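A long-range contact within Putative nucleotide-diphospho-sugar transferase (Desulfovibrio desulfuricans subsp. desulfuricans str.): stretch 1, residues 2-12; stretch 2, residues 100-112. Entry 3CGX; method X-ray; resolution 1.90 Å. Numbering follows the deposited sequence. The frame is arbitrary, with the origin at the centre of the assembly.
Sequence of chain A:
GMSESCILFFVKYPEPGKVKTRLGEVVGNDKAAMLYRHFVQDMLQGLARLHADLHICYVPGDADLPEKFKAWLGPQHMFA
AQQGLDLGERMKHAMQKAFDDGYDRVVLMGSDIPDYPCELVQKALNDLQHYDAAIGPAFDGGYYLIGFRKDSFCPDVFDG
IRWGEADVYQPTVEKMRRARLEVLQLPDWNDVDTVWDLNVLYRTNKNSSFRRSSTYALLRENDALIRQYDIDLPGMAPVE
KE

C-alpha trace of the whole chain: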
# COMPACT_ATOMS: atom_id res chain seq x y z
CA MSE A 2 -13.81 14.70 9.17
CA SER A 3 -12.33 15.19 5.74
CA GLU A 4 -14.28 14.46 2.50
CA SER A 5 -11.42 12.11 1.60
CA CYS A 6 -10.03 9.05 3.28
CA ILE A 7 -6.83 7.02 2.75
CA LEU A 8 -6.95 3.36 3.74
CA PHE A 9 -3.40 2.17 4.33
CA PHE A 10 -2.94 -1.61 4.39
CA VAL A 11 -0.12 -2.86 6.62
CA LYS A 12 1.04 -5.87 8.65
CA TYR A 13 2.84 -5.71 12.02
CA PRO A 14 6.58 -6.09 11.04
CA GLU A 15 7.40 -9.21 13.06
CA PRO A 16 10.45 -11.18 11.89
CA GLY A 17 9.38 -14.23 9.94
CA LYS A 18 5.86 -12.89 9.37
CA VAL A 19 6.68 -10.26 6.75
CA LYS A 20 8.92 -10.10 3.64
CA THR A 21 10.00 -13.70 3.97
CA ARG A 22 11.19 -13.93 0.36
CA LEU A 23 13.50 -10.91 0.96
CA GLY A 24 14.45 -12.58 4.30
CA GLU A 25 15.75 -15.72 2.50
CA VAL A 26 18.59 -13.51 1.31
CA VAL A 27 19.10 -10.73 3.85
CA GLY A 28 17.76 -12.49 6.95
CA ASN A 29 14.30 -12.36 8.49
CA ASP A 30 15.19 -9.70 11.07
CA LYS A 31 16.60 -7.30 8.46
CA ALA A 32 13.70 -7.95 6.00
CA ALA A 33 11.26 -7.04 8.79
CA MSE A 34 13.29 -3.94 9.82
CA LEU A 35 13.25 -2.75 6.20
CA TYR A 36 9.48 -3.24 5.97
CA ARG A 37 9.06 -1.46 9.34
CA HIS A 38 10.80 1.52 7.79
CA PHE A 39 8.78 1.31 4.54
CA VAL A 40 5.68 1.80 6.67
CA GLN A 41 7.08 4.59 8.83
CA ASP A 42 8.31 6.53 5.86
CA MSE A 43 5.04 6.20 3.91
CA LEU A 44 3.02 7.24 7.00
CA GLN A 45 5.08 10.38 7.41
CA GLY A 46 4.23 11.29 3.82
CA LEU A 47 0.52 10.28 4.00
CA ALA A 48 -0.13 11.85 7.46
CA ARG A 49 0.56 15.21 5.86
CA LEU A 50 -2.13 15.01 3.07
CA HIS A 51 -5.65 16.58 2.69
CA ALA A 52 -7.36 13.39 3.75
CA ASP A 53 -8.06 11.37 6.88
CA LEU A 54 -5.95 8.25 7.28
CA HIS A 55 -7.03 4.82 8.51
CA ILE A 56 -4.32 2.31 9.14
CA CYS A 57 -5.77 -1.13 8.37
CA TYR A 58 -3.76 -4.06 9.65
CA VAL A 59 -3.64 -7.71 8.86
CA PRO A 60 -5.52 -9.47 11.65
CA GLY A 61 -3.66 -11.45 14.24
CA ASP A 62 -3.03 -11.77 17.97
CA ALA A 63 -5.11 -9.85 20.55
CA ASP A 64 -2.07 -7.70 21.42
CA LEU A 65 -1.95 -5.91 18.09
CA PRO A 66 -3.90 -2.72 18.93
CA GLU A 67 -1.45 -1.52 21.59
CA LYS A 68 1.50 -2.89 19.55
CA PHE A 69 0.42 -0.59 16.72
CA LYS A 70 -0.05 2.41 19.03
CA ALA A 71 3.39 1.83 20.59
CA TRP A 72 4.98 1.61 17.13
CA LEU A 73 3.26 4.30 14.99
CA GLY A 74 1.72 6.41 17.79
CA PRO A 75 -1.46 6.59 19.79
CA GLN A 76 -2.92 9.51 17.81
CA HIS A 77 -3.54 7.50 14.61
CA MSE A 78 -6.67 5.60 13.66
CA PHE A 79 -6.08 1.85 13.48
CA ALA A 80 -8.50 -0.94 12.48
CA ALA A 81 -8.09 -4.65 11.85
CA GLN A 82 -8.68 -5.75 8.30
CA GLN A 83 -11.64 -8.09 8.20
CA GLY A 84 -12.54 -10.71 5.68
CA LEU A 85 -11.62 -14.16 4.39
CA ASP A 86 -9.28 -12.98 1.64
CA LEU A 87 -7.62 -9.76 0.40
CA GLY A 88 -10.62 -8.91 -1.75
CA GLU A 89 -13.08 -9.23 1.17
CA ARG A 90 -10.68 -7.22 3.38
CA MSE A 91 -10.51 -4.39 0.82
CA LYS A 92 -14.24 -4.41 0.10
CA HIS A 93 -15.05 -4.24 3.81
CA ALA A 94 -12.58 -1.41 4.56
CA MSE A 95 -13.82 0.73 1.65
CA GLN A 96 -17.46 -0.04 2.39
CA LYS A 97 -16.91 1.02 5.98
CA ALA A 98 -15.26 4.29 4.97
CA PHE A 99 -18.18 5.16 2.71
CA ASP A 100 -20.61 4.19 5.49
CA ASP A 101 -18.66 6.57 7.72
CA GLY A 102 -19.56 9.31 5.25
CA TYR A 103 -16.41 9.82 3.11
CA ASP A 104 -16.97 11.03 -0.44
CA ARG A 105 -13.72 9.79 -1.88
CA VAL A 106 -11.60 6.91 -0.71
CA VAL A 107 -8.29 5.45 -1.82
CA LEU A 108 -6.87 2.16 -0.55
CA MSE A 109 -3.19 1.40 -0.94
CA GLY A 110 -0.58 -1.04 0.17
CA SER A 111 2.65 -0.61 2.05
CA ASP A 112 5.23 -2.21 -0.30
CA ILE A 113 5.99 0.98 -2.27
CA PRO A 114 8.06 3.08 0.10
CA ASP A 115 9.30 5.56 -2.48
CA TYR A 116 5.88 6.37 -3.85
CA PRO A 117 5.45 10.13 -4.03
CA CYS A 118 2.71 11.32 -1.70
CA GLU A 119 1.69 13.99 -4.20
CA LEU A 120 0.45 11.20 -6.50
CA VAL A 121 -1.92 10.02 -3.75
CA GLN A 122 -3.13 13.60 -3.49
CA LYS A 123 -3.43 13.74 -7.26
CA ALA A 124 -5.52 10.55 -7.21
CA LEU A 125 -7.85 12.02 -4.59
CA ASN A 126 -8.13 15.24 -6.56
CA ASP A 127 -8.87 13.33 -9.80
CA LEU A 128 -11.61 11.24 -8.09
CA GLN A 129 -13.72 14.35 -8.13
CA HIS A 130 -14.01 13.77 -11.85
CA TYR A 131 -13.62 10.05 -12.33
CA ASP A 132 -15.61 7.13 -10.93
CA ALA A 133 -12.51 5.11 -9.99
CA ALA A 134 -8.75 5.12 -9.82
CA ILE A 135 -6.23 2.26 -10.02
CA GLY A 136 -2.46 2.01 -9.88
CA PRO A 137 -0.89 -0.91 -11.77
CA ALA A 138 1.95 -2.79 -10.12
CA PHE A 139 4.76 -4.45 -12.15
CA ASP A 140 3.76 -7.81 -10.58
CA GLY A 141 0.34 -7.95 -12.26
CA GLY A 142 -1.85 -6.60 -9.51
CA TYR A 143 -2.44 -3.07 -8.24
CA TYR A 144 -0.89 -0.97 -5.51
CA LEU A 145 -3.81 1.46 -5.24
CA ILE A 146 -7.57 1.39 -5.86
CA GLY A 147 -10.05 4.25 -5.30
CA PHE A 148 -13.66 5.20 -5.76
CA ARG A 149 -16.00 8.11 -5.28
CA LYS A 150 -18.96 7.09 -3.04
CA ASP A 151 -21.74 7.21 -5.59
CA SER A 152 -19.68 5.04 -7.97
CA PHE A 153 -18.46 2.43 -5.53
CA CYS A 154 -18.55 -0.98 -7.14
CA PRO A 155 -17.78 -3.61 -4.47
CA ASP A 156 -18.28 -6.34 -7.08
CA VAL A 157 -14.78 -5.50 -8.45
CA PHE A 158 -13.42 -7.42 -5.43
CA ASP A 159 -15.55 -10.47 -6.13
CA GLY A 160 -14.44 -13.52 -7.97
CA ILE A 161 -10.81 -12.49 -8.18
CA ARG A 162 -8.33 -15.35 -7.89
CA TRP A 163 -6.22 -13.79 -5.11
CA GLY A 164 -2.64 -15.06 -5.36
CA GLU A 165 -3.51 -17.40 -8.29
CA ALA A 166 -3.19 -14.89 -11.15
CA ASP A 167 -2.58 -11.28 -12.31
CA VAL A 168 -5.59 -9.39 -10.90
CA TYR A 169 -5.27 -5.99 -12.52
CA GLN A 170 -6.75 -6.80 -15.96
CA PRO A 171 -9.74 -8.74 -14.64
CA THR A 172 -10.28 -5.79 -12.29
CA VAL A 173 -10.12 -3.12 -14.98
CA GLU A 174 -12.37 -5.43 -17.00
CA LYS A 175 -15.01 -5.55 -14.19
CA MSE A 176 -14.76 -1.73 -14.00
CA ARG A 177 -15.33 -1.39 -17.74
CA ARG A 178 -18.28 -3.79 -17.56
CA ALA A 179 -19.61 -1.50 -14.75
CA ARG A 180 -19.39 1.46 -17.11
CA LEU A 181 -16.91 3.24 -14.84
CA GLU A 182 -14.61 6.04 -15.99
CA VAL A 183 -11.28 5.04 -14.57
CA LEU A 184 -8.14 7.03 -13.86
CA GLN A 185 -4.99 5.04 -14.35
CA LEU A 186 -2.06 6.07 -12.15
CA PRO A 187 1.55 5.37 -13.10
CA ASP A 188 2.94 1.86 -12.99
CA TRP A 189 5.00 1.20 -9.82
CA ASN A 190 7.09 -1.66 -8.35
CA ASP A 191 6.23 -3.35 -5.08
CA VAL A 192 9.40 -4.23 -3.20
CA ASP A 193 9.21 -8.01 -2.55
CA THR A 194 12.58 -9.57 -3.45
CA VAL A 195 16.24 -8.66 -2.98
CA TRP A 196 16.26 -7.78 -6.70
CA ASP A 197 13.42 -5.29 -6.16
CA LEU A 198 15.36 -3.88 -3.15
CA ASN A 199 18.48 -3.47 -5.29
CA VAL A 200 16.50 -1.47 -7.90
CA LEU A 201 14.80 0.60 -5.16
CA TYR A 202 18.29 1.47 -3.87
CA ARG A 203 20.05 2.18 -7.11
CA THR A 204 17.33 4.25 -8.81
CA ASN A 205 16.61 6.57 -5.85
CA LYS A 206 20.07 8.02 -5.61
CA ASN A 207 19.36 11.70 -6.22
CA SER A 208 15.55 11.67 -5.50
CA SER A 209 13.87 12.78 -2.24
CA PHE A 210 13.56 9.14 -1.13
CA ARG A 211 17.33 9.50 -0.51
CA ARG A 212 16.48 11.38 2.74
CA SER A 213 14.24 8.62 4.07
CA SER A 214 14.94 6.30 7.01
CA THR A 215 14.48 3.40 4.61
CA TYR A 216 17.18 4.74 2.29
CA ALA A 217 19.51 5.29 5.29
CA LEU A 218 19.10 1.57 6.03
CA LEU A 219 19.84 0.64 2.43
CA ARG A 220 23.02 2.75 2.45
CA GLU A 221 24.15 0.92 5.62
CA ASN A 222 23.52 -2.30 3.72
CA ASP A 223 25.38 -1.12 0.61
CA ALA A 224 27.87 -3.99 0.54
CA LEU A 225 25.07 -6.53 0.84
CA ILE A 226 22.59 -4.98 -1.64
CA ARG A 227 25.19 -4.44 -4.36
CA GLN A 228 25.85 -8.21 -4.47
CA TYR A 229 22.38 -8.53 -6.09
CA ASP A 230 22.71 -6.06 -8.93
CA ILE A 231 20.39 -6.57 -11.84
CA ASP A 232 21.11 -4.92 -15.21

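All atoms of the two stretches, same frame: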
# COMPACT_ATOMS: atom_id res chain seq x y z
N MSE A 2 -14.53 15.65 10.07
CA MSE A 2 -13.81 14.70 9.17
C MSE A 2 -13.69 15.26 7.75
O MSE A 2 -14.48 16.09 7.28
CB MSE A 2 -14.48 13.31 9.17
CG MSE A 2 -15.70 13.14 8.30
SE MSE A 2 -16.40 11.29 8.36
CE MSE A 2 -16.99 11.24 6.50
N SER A 3 -12.62 14.82 7.10
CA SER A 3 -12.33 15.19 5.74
C SER A 3 -13.39 14.60 4.77
O SER A 3 -14.11 13.71 5.15
CB SER A 3 -10.93 14.66 5.38
OG SER A 3 -10.63 14.96 4.04
N GLU A 4 -13.47 15.10 3.54
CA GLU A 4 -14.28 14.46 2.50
C GLU A 4 -13.59 13.23 1.93
O GLU A 4 -14.22 12.39 1.30
CB GLU A 4 -14.50 15.40 1.31
CG GLU A 4 -15.30 16.65 1.62
CD GLU A 4 -15.43 17.53 0.39
OE1 GLU A 4 -15.08 17.05 -0.73
OE2 GLU A 4 -15.88 18.69 0.53
N SER A 5 -12.28 13.15 2.17
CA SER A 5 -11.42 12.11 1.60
C SER A 5 -10.83 11.24 2.68
O SER A 5 -10.49 11.72 3.76
CB SER A 5 -10.24 12.75 0.86
OG SER A 5 -10.65 13.30 -0.37
N CYS A 6 -10.67 9.98 2.36
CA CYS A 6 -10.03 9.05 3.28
C CYS A 6 -9.01 8.16 2.56
O CYS A 6 -9.23 7.73 1.43
CB CYS A 6 -11.07 8.16 4.00
SG CYS A 6 -10.30 7.30 5.44
N ILE A 7 -7.88 7.94 3.22
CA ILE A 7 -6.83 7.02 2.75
C ILE A 7 -6.82 5.79 3.65
O ILE A 7 -6.71 5.91 4.87
CB ILE A 7 -5.42 7.61 2.78
CG1 ILE A 7 -5.30 8.87 1.91
CG2 ILE A 7 -4.38 6.56 2.40
CD1 ILE A 7 -4.14 9.80 2.39
N LEU A 8 -7.05 4.63 3.04
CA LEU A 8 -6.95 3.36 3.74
C LEU A 8 -5.61 2.73 3.40
O LEU A 8 -5.33 2.39 2.24
CB LEU A 8 -8.06 2.42 3.35
CG LEU A 8 -9.48 2.97 3.41
CD1 LEU A 8 -10.52 1.97 2.83
CD2 LEU A 8 -9.81 3.45 4.85
N PHE A 9 -4.81 2.58 4.43
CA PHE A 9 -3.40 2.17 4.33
C PHE A 9 -3.21 0.77 4.92
O PHE A 9 -3.31 0.56 6.10
CB PHE A 9 -2.52 3.24 4.97
CG PHE A 9 -1.01 3.00 4.87
CD1 PHE A 9 -0.42 2.58 3.68
CD2 PHE A 9 -0.17 3.29 5.95
CE1 PHE A 9 0.97 2.46 3.58
CE2 PHE A 9 1.24 3.12 5.83
CZ PHE A 9 1.78 2.68 4.64
N PHE A 10 -3.00 -0.20 4.04
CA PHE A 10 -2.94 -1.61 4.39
C PHE A 10 -1.52 -2.02 4.73
O PHE A 10 -0.59 -1.87 3.93
CB PHE A 10 -3.52 -2.47 3.22
CG PHE A 10 -4.99 -2.72 3.30
CD1 PHE A 10 -5.88 -1.72 3.66
CD2 PHE A 10 -5.51 -3.99 2.96
CE1 PHE A 10 -7.22 -2.00 3.77
CE2 PHE A 10 -6.86 -4.24 3.01
CZ PHE A 10 -7.72 -3.27 3.42
N VAL A 11 -1.39 -2.51 5.97
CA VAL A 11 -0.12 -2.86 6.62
C VAL A 11 -0.23 -4.19 7.38
O VAL A 11 -1.30 -4.71 7.60
CB VAL A 11 0.30 -1.71 7.63
CG1 VAL A 11 0.46 -0.33 6.92
CG2 VAL A 11 -0.70 -1.60 8.85
N LYS A 12 0.90 -4.75 7.70
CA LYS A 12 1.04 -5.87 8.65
C LYS A 12 2.10 -5.52 9.72
O LYS A 12 3.10 -4.84 9.43
CB LYS A 12 1.43 -7.15 7.93
CG LYS A 12 1.47 -8.39 8.79
CD LYS A 12 1.57 -9.67 8.01
CE LYS A 12 1.65 -10.89 8.96
NZ LYS A 12 1.82 -12.10 8.14
N ASP A 100 -19.56 4.18 4.45
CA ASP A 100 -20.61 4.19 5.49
C ASP A 100 -20.34 5.29 6.51
O ASP A 100 -21.25 5.87 7.07
CB ASP A 100 -20.68 2.86 6.23
CG ASP A 100 -21.25 1.74 5.39
OD1 ASP A 100 -21.75 2.01 4.27
OD2 ASP A 100 -21.19 0.59 5.88
N ASP A 101 -19.07 5.54 6.77
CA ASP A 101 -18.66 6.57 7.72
C ASP A 101 -18.93 7.95 7.15
O ASP A 101 -18.86 8.94 7.87
CB ASP A 101 -17.16 6.50 8.07
CG ASP A 101 -16.77 5.28 8.91
OD1 ASP A 101 -17.67 4.58 9.41
OD2 ASP A 101 -15.52 5.04 9.03
N GLY A 102 -19.21 8.03 5.86
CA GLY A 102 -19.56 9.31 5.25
C GLY A 102 -18.53 9.94 4.33
O GLY A 102 -18.73 11.05 3.88
N TYR A 103 -17.41 9.26 4.05
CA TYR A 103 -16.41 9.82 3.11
C TYR A 103 -16.96 9.85 1.70
O TYR A 103 -17.74 8.98 1.31
CB TYR A 103 -15.07 9.06 3.17
CG TYR A 103 -14.37 9.25 4.47
CD1 TYR A 103 -13.70 10.44 4.73
CD2 TYR A 103 -14.39 8.29 5.47
CE1 TYR A 103 -13.05 10.65 5.92
CE2 TYR A 103 -13.74 8.51 6.71
CZ TYR A 103 -13.07 9.70 6.91
OH TYR A 103 -12.39 9.97 8.09
N ASP A 104 -16.57 10.87 0.95
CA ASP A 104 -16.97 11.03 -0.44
C ASP A 104 -16.02 10.31 -1.39
O ASP A 104 -16.42 9.85 -2.46
CB ASP A 104 -16.97 12.50 -0.83
CG ASP A 104 -17.36 12.71 -2.31
OD1 ASP A 104 -18.45 12.24 -2.71
OD2 ASP A 104 -16.57 13.35 -3.07
N ARG A 105 -14.76 10.34 -1.04
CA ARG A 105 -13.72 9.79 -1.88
C ARG A 105 -12.74 9.02 -1.01
O ARG A 105 -12.27 9.52 -0.01
CB ARG A 105 -12.95 10.90 -2.60
CG ARG A 105 -13.74 11.67 -3.69
CD ARG A 105 -12.94 12.87 -4.12
NE ARG A 105 -13.14 13.98 -3.21
CZ ARG A 105 -12.23 14.88 -2.88
NH1 ARG A 105 -11.00 14.82 -3.38
NH2 ARG A 105 -12.55 15.84 -2.03
N VAL A 106 -12.44 7.80 -1.45
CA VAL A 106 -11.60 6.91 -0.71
C VAL A 106 -10.59 6.21 -1.59
O VAL A 106 -10.93 5.70 -2.64
CB VAL A 106 -12.48 5.82 0.01
CG1 VAL A 106 -11.60 4.85 0.79
CG2 VAL A 106 -13.52 6.47 0.91
N VAL A 107 -9.33 6.22 -1.16
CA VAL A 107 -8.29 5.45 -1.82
C VAL A 107 -7.71 4.43 -0.83
O VAL A 107 -7.54 4.70 0.36
CB VAL A 107 -7.14 6.33 -2.49
CG1 VAL A 107 -7.74 7.31 -3.56
CG2 VAL A 107 -6.40 7.06 -1.47
N LEU A 108 -7.47 3.23 -1.34
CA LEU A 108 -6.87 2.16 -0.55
C LEU A 108 -5.54 1.78 -1.21
O LEU A 108 -5.45 1.54 -2.40
CB LEU A 108 -7.86 0.98 -0.45
CG LEU A 108 -7.54 -0.27 0.39
CD1 LEU A 108 -8.85 -1.07 0.64
CD2 LEU A 108 -6.51 -1.12 -0.28
N MSE A 109 -4.48 1.74 -0.42
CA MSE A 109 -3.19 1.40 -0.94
C MSE A 109 -2.41 0.55 -0.01
O MSE A 109 -2.65 0.53 1.19
CB MSE A 109 -2.43 2.69 -1.19
CG MSE A 109 -2.05 3.45 0.06
SE MSE A 109 -1.39 5.25 -0.51
CE MSE A 109 0.20 4.73 -1.46
N GLY A 110 -1.44 -0.15 -0.59
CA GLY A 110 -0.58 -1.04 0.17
C GLY A 110 0.68 -0.36 0.70
O GLY A 110 0.91 0.84 0.51
N SER A 111 1.52 -1.16 1.33
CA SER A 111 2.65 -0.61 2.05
C SER A 111 4.00 -1.15 1.56
O SER A 111 4.99 -1.11 2.31
CB SER A 111 2.50 -0.93 3.55
OG SER A 111 2.07 -2.24 3.77
N ASP A 112 4.02 -1.60 0.32
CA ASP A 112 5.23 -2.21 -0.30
C ASP A 112 5.89 -1.30 -1.34
O ASP A 112 6.73 -1.77 -2.10
CB ASP A 112 4.84 -3.54 -1.02
CG ASP A 112 4.32 -4.57 -0.05
OD1 ASP A 112 5.03 -4.91 0.93
OD2 ASP A 112 3.15 -4.95 -0.21
O HOH W 1 0.65 -3.81 1.48

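Parallel strands far apart in sequence can pair through their backbones, and the shared register brings particular side chains together. The contact between residues 2-12 and 100-112 is a clear case. The two strands run parallel, their axes 15° apart, and the ladder alternates in the usual parallel manner: Cys6 N donates to Arg105 O (2.9 Å), Cys6 O accepts from Val107 N (3.0 Å), and the pattern repeats through Leu8 N to Val107 O (2.7 Å), Met109 N to Leu8 O (2.9 Å) and Phe10 N to Met109 O (3.0 Å).

Paired residues share a face, so apolar partners such as Ile7 and Val107, or Leu8 and Leu108, come into contact. Ile7 CG1 lies 4.0 Å from Val107 CG2, with both residues m at chi1. On the other face, Leu8 (m, t) places CD1 3.7 Å from Val106 CG1, while Leu108 (t, t) lies over one face of the Phe10 ring, its CD1 3.6 Å from Phe10 CE1.

At the start of the ladder the Tyr103 ring, with chi1 m and chi2 -77°, is packed on both faces: Met2 CE lies 3.8 Å from the Tyr103 ring centroid over one, and Cys6 CB lies 3.4 Å from the same centroid over the opposite one. The t rotamer of Cys6 also holds SG over the ring, 4.1 Å from the Tyr103 centroid.

Charged groups also meet beside the ladder. Arg105 bends at chi3 (m), and its NH2 forms a salt bridge with Glu4 OE1 at 3.1 Å, near the guanidinium plane; Ser5 OG lies over the guanidinium face. A weak bond from Arg105 NE to Asp104 OD2 (3.5 Å) adds a second acidic partner.

At the far end, Ser111 adopts p, and its OG donates to Phe10 O at 2.7 Å, so a side chain continues the bonding beyond the regular ladder.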